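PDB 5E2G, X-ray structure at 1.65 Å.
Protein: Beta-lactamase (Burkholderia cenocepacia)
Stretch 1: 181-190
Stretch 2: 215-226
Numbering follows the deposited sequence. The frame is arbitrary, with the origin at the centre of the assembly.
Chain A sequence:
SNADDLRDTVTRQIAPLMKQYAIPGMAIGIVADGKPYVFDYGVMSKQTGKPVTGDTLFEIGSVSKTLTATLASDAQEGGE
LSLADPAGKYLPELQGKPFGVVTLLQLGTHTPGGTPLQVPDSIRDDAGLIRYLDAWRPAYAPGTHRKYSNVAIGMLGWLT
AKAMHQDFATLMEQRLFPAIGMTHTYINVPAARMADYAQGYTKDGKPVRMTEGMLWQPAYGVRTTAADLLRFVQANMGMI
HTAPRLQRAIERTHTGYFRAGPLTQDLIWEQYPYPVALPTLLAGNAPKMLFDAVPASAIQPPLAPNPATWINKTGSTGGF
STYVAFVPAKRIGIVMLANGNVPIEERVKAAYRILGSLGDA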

# COMPACT_ATOMS: atom_id res chain seq x y z
N GLY A 181 -16.81 0.21 -0.50
CA GLY A 181 -17.42 0.97 -1.56
C GLY A 181 -16.41 1.42 -2.59
O GLY A 181 -16.53 2.52 -3.13
N MSE A 182 -15.40 0.59 -2.86
CA MSE A 182 -14.42 0.87 -3.89
C MSE A 182 -14.86 0.18 -5.18
O MSE A 182 -14.55 -1.00 -5.40
N THR A 183 -15.59 0.91 -6.01
CA THR A 183 -16.26 0.35 -7.18
C THR A 183 -15.45 0.48 -8.46
O THR A 183 -15.93 0.09 -9.52
N HIS A 184 -14.24 1.04 -8.39
CA HIS A 184 -13.35 1.12 -9.55
C HIS A 184 -11.95 0.68 -9.16
O HIS A 184 -10.94 1.32 -9.47
N THR A 185 -11.89 -0.45 -8.48
CA THR A 185 -10.67 -1.01 -7.93
C THR A 185 -10.61 -2.48 -8.32
O THR A 185 -11.59 -3.21 -8.13
N TYR A 186 -9.48 -2.91 -8.88
CA TYR A 186 -9.39 -4.25 -9.46
C TYR A 186 -8.05 -4.89 -9.14
O TYR A 186 -7.01 -4.23 -9.11
N ILE A 187 -8.09 -6.21 -8.92
CA ILE A 187 -6.89 -7.02 -9.12
C ILE A 187 -6.77 -7.39 -10.59
O ILE A 187 -5.70 -7.26 -11.20
N ASN A 188 -7.87 -7.85 -11.18
CA ASN A 188 -7.98 -8.14 -12.60
C ASN A 188 -8.90 -7.10 -13.22
O ASN A 188 -10.09 -7.05 -12.90
N VAL A 189 -8.35 -6.26 -14.09
CA VAL A 189 -9.15 -5.20 -14.70
C VAL A 189 -10.08 -5.80 -15.75
O VAL A 189 -9.61 -6.53 -16.64
N PRO A 190 -11.38 -5.53 -15.69
CA PRO A 190 -12.33 -6.16 -16.62
C PRO A 190 -12.26 -5.54 -18.00
O PRO A 190 -11.76 -4.43 -18.19
N LEU A 215 2.74 -14.40 -6.96
CA LEU A 215 2.33 -13.52 -5.87
C LEU A 215 2.19 -12.08 -6.35
O LEU A 215 2.48 -11.14 -5.61
N TRP A 216 1.77 -11.90 -7.60
CA TRP A 216 1.64 -10.55 -8.14
C TRP A 216 0.40 -9.84 -7.60
O TRP A 216 0.41 -8.62 -7.43
N GLN A 217 -0.67 -10.58 -7.36
CA GLN A 217 -1.90 -9.95 -6.88
C GLN A 217 -1.74 -9.42 -5.46
O GLN A 217 -2.10 -8.25 -5.23
N PRO A 218 -1.22 -10.18 -4.48
CA PRO A 218 -1.18 -9.64 -3.12
C PRO A 218 -0.17 -8.53 -2.93
O PRO A 218 -0.35 -7.70 -2.04
N ALA A 219 0.89 -8.49 -3.74
CA ALA A 219 1.98 -7.57 -3.49
C ALA A 219 1.84 -6.26 -4.25
O ALA A 219 2.23 -5.20 -3.74
N TYR A 220 1.29 -6.29 -5.47
CA TYR A 220 1.25 -5.06 -6.27
C TYR A 220 0.16 -5.10 -7.33
O TYR A 220 0.27 -4.37 -8.32
N GLY A 221 -0.87 -5.92 -7.18
CA GLY A 221 -1.83 -6.15 -8.24
C GLY A 221 -2.95 -5.15 -8.36
O GLY A 221 -3.78 -5.30 -9.26
N VAL A 222 -3.00 -4.12 -7.51
CA VAL A 222 -4.16 -3.23 -7.49
C VAL A 222 -4.00 -2.14 -8.55
O VAL A 222 -2.98 -1.45 -8.62
N ARG A 223 -5.03 -2.01 -9.38
CA ARG A 223 -5.28 -0.84 -10.20
C ARG A 223 -6.51 -0.14 -9.62
O ARG A 223 -7.47 -0.81 -9.22
N THR A 224 -6.49 1.19 -9.55
CA THR A 224 -7.58 1.89 -8.89
C THR A 224 -7.59 3.35 -9.32
O THR A 224 -6.69 3.83 -10.01
N THR A 225 -8.64 4.06 -8.90
CA THR A 225 -8.79 5.49 -9.13
C THR A 225 -8.40 6.26 -7.88
O THR A 225 -8.30 5.71 -6.78
N ALA A 226 -8.21 7.57 -8.06
CA ALA A 226 -7.90 8.42 -6.92
C ALA A 226 -9.06 8.45 -5.94
O ALA A 226 -8.86 8.41 -4.72

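The two stretches meet through a single antiparallel bridge between Tyr186 and Arg223, flanked by an apolar cluster around Ile187 and by an arginine that returns to the backbone of both segments. At the bridge, Tyr186 N donates to Arg223 O at 2.9 Å and Arg223 N donates to Tyr186 O at 3.0 Å, both nearly linear, and this pairing sets the register for the side chains.

Ile187 has the largest area covered by the opposing stretch. Its CA-to-CB bond points away, but the side chain, m at both chi1 and chi2, comes back: CG2 lies 3.6 Å from Gln217 CB and 3.7 Å from Trp216 CH2, while CD1 reaches Val222 CG2 at 3.8 Å. Val222, in the t rotamer, also meets Thr185, with CG1 3.8 Å from Thr185 CG2. The m rotamer of Thr185 and the t rotamer of Thr224 bring Thr185 OG1 and Thr224 OG1 to 2.9 Å, a hydroxyl-to-hydroxyl hydrogen bond. Beyond it, Thr225 CG2 packs against His184 CB at 3.7 Å, although the imidazole itself leads away.

Arg223 folds through m, p, p angles at chi1 to chi3. This places NE 3.1 Å from Gly221 O, a hydrogen bond within its own stretch, and NH2 2.8 Å from Ile187 O, a hydrogen bond across the contact. Val189, t and pointing toward the other stretch, lays CG2 over one face of the guanidinium and 3.9 Å from Arg223 CB. A water links Val189 N and Arg223 NH2, each 3.1 Å from its oxygen, the latter bond weak.

The Trp216 ring presents its edge to Ile187 O and Asn188 ND2, with CH2 3.2 Å and 3.4 Å from them. A second water accepts weakly from Gln217 NE2 at 2.6 Å and donates to Asn188 OD1 at 2.8 Å, bridging amides whose direct OD1 to NE2 separation is 4.3 Å.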

# COMPACT_ATOMS: atom_id res chain seq x y z
CB MSE A 182 -13.03 0.41 -3.45
CG MSE A 182 -12.56 1.02 -2.14
SE MSE A 182 -10.89 0.23 -1.50
CE MSE A 182 -9.70 0.96 -2.83
CB THR A 183 -17.64 1.00 -7.38
OG1 THR A 183 -17.48 2.40 -7.64
CG2 THR A 183 -18.51 0.84 -6.16
CB HIS A 184 -13.40 2.51 -10.15
CG HIS A 184 -14.66 2.76 -10.92
ND1 HIS A 184 -14.86 2.25 -12.19
CD2 HIS A 184 -15.79 3.42 -10.60
CE1 HIS A 184 -16.06 2.60 -12.62
NE2 HIS A 184 -16.65 3.31 -11.67
CB THR A 185 -10.63 -0.86 -6.40
OG1 THR A 185 -10.73 0.53 -6.06
CG2 THR A 185 -9.34 -1.41 -5.84
CB TYR A 186 -9.56 -4.20 -10.98
CG TYR A 186 -10.76 -3.40 -11.40
CD1 TYR A 186 -12.05 -3.91 -11.26
CD2 TYR A 186 -10.61 -2.12 -11.93
CE1 TYR A 186 -13.16 -3.17 -11.63
CE2 TYR A 186 -11.71 -1.38 -12.31
CZ TYR A 186 -12.98 -1.91 -12.16
OH TYR A 186 -14.08 -1.16 -12.53
CB ILE A 187 -6.95 -8.27 -8.22
CG1 ILE A 187 -6.95 -7.89 -6.74
CG2 ILE A 187 -5.79 -9.20 -8.53
CD1 ILE A 187 -5.73 -7.11 -6.31
CB ASN A 188 -8.51 -9.55 -12.82
CG ASN A 188 -7.64 -10.60 -12.18
OD1 ASN A 188 -8.08 -11.33 -11.28
ND2 ASN A 188 -6.39 -10.68 -12.61
CB VAL A 189 -8.24 -4.13 -15.31
CG1 VAL A 189 -9.08 -3.05 -15.99
CG2 VAL A 189 -7.34 -3.52 -14.25
CB PRO A 190 -13.69 -5.90 -15.97
CG PRO A 190 -13.41 -5.36 -14.61
CD PRO A 190 -12.08 -4.71 -14.69
CB LEU A 215 3.30 -13.58 -4.68
CG LEU A 215 3.43 -14.81 -3.78
CD1 LEU A 215 2.08 -15.34 -3.37
CD2 LEU A 215 4.27 -15.90 -4.42
CB TRP A 216 1.57 -10.57 -9.66
CG TRP A 216 0.27 -11.10 -10.21
CD1 TRP A 216 -0.04 -12.40 -10.51
CD2 TRP A 216 -0.91 -10.33 -10.53
NE1 TRP A 216 -1.32 -12.49 -10.98
CE2 TRP A 216 -1.88 -11.24 -11.01
CE3 TRP A 216 -1.23 -8.97 -10.45
CZ2 TRP A 216 -3.16 -10.82 -11.41
CZ3 TRP A 216 -2.50 -8.56 -10.86
CH2 TRP A 216 -3.44 -9.49 -11.33
CB GLN A 217 -3.06 -10.94 -6.97
CG GLN A 217 -2.81 -12.07 -7.93
CD GLN A 217 -3.95 -13.07 -7.95
OE1 GLN A 217 -4.02 -13.96 -7.10
NE2 GLN A 217 -4.86 -12.91 -8.91
CB PRO A 218 -0.83 -10.87 -2.26
CG PRO A 218 -0.96 -12.05 -3.16
CD PRO A 218 -0.67 -11.54 -4.53
CB ALA A 219 3.32 -8.23 -3.84
CB TYR A 220 2.60 -4.81 -6.93
CG TYR A 220 3.15 -6.01 -7.70
CD1 TYR A 220 3.98 -6.94 -7.07
CD2 TYR A 220 2.85 -6.20 -9.05
CE1 TYR A 220 4.49 -8.03 -7.76
CE2 TYR A 220 3.36 -7.29 -9.75
CZ TYR A 220 4.18 -8.21 -9.10
OH TYR A 220 4.70 -9.29 -9.77
CB VAL A 222 -4.36 -2.61 -6.10
CG1 VAL A 222 -5.52 -1.65 -6.14
CG2 VAL A 222 -4.63 -3.69 -5.06
CB ARG A 223 -5.53 -1.23 -11.65
CG ARG A 223 -4.28 -1.33 -12.52
CD ARG A 223 -3.21 -2.29 -11.99
NE ARG A 223 -3.64 -3.68 -11.94
CZ ARG A 223 -3.43 -4.57 -12.90
NH1 ARG A 223 -2.81 -4.22 -14.01
NH2 ARG A 223 -3.85 -5.82 -12.75
CB THR A 224 -7.48 1.76 -7.36
OG1 THR A 224 -8.60 2.40 -6.73
CG2 THR A 224 -6.19 2.38 -6.84
CB THR A 225 -10.23 5.85 -9.50
OG1 THR A 225 -11.08 5.61 -8.38
CG2 THR A 225 -10.71 5.04 -10.67
CB ALA A 226 -7.55 9.83 -7.37
O HOH W 1 -6.60 -13.69 -10.74
O HOH W 2 -5.51 -7.09 -15.06